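PDB 6E4O: RNA-binding protein, putative, which probably binds mRNA as the RNA recognition motif domain of a longer kRNA-editing protein of Trypanosoma brucei. Local coordinates for residues Lys21-Gln26 / Ser61-Ala66. Sequence-based numbering, arbitrary orientation.
Sequences KDHLRQ and SELEGA
H23 reaches from helix 17-24 to both S61 and L63, and its side chain makes every contact between the segments: the ring end meets S61 and E62 O, while CB and a ring face meet L63. With CG anti to the backbone N (chi1 -176°), the ring extends toward strand 62-63. Its NE2 donates to S61 OG over 2.9 Å; the N-H...O angle of 162° and an acceptor only 4° out of the ring plane mark a well-aligned bond. S61 OG is also hydrogen-bonded to L58 O, which ties the ring to the loop following helix 48-57. Packing is tight here and where the leucine runs back along the histidine, bringing L63 CD2 to 3.7 Å from H23 CB. L63 CB lies 4.2 Å from the H23 ring centroid, almost on the ring normal, a CH-pi contact; T19, L20 and L68 also touch L63. The solvent side is looser: E62 O comes obliquely to 3.6 Å from H23 CE1, and the exposed E62 side chain points away. In this RRM the contact joins the first helix to the short hairpin strand at the sheet edge. The bond implies a protonated NE2 and, with L63 over one face, probably limits ring rotation.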
loop_
_atom_site.group_PDB
_atom_site.type_symbol
_atom_site.label_atom_id
_atom_site.label_comp_id
_atom_site.label_asym_id
_atom_site.label_seq_id
_atom_site.Cartn_x
_atom_site.Cartn_y
_atom_site.Cartn_z
ATOM N N LYS A 21 6.105 -1.751 -1.240
ATOM C CA LYS A 21 6.558 -0.400 -1.527
ATOM C C LYS A 21 6.693 -0.190 -3.034
ATOM O O LYS A 21 6.226 0.816 -3.568
ATOM C CB LYS A 21 7.888 -0.102 -0.832
ATOM C CG LYS A 21 8.439 1.280 -1.158
ATOM C CD LYS A 21 9.751 1.531 -0.435
ATOM C CE LYS A 21 10.357 2.877 -0.808
ATOM N NZ LYS A 21 11.576 3.162 0.002
ATOM N N ASP A 22 7.326 -1.134 -3.723
ATOM C CA ASP A 22 7.497 -0.998 -5.166
ATOM C C ASP A 22 6.159 -0.950 -5.894
ATOM O O ASP A 22 5.999 -0.200 -6.861
ATOM C CB ASP A 22 8.376 -2.112 -5.745
ATOM C CG ASP A 22 9.855 -1.858 -5.534
ATOM O OD1 ASP A 22 10.240 -0.690 -5.307
ATOM O OD2 ASP A 22 10.635 -2.829 -5.598
ATOM N N HIS A 23 5.209 -1.762 -5.445
ATOM C CA HIS A 23 3.873 -1.762 -6.026
ATOM C C HIS A 23 3.228 -0.374 -5.889
ATOM O O HIS A 23 2.639 0.161 -6.834
ATOM C CB HIS A 23 3.009 -2.833 -5.354
ATOM C CG HIS A 23 1.643 -2.973 -5.953
ATOM N ND1 HIS A 23 1.431 -3.472 -7.217
ATOM C CD2 HIS A 23 0.421 -2.690 -5.443
ATOM C CE1 HIS A 23 0.129 -3.482 -7.469
ATOM N NE2 HIS A 23 -0.501 -3.015 -6.409
ATOM N N LEU A 24 3.359 0.215 -4.708
ATOM C CA LEU A 24 2.689 1.474 -4.401
ATOM C C LEU A 24 3.425 2.691 -4.951
ATOM O O LEU A 24 2.885 3.799 -4.972
ATOM C CB LEU A 24 2.486 1.596 -2.887
ATOM C CG LEU A 24 1.492 0.582 -2.326
ATOM C CD1 LEU A 24 1.497 0.633 -0.800
ATOM C CD2 LEU A 24 0.097 0.835 -2.869
ATOM N N ARG A 25 4.662 2.496 -5.401
ATOM C CA ARG A 25 5.396 3.591 -6.030
ATOM C C ARG A 25 4.710 4.011 -7.324
ATOM O O ARG A 25 5.023 5.053 -7.890
ATOM C CB ARG A 25 6.855 3.214 -6.305
ATOM C CG ARG A 25 7.764 3.289 -5.085
ATOM C CD ARG A 25 9.211 3.514 -5.508
ATOM N NE ARG A 25 9.800 2.321 -6.098
ATOM C CZ ARG A 25 10.688 2.326 -7.087
ATOM N NH1 ARG A 25 11.097 3.470 -7.630
ATOM N NH2 ARG A 25 11.160 1.176 -7.540
ATOM N N GLN A 26 3.774 3.190 -7.798
ATOM C CA GLN A 26 2.950 3.574 -8.936
ATOM C C GLN A 26 2.141 4.828 -8.620
ATOM O O GLN A 26 1.741 5.560 -9.525
ATOM C CB GLN A 26 1.967 2.462 -9.289
ATOM C CG GLN A 26 2.593 1.218 -9.909
ATOM C CD GLN A 26 1.532 0.201 -10.260
ATOM O OE1 GLN A 26 0.913 0.282 -11.316
ATOM N NE2 GLN A 26 1.294 -0.744 -9.357
ATOM N N SER A 61 -6.013 -3.847 -6.814
ATOM C CA SER A 61 -4.970 -4.287 -7.728
ATOM C C SER A 61 -4.295 -5.551 -7.202
ATOM O O SER A 61 -4.212 -5.777 -6.005
ATOM C CB SER A 61 -3.936 -3.184 -7.975
ATOM O OG SER A 61 -3.338 -2.757 -6.763
ATOM N N GLU A 62 -3.829 -6.392 -8.110
ATOM C CA GLU A 62 -3.189 -7.636 -7.708
ATOM C C GLU A 62 -1.692 -7.454 -7.492
ATOM O O GLU A 62 -1.002 -6.835 -8.308
ATOM C CB GLU A 62 -3.439 -8.725 -8.753
ATOM C CG GLU A 62 -3.301 -10.125 -8.189
ATOM C CD GLU A 62 -3.613 -11.193 -9.214
ATOM O OE1 GLU A 62 -4.773 -11.651 -9.261
ATOM O OE2 GLU A 62 -2.689 -11.577 -9.953
ATOM N N LEU A 63 -1.200 -7.986 -6.379
ATOM C CA LEU A 63 0.231 -8.003 -6.096
ATOM C C LEU A 63 0.638 -9.409 -5.686
ATOM O O LEU A 63 0.100 -9.975 -4.725
ATOM C CB LEU A 63 0.583 -7.000 -4.989
ATOM C CG LEU A 63 2.049 -6.987 -4.518
ATOM C CD1 LEU A 63 3.014 -6.752 -5.662
ATOM C CD2 LEU A 63 2.246 -5.940 -3.426
ATOM N N GLU A 64 1.576 -9.987 -6.428
ATOM C CA GLU A 64 2.005 -11.353 -6.158
ATOM C C GLU A 64 0.807 -12.284 -6.006
ATOM O O GLU A 64 0.759 -13.122 -5.091
ATOM C CB GLU A 64 2.895 -11.405 -4.917
ATOM C CG GLU A 64 4.144 -10.545 -5.051
ATOM C CD GLU A 64 5.252 -10.945 -4.085
ATOM O OE1 GLU A 64 5.008 -10.983 -2.859
ATOM O OE2 GLU A 64 6.375 -11.217 -4.555
ATOM N N GLY A 65 -0.163 -12.109 -6.903
ATOM C CA GLY A 65 -1.290 -13.014 -7.026
ATOM C C GLY A 65 -2.426 -12.761 -6.058
ATOM O O GLY A 65 -3.400 -13.510 -6.056
ATOM N N ALA A 66 -2.306 -11.712 -5.241
ATOM C CA ALA A 66 -3.327 -11.383 -4.251
ATOM C C ALA A 66 -3.912 -9.996 -4.493
ATOM O O ALA A 66 -3.174 -9.047 -4.753
ATOM C CB ALA A 66 -2.732 -11.454 -2.841
#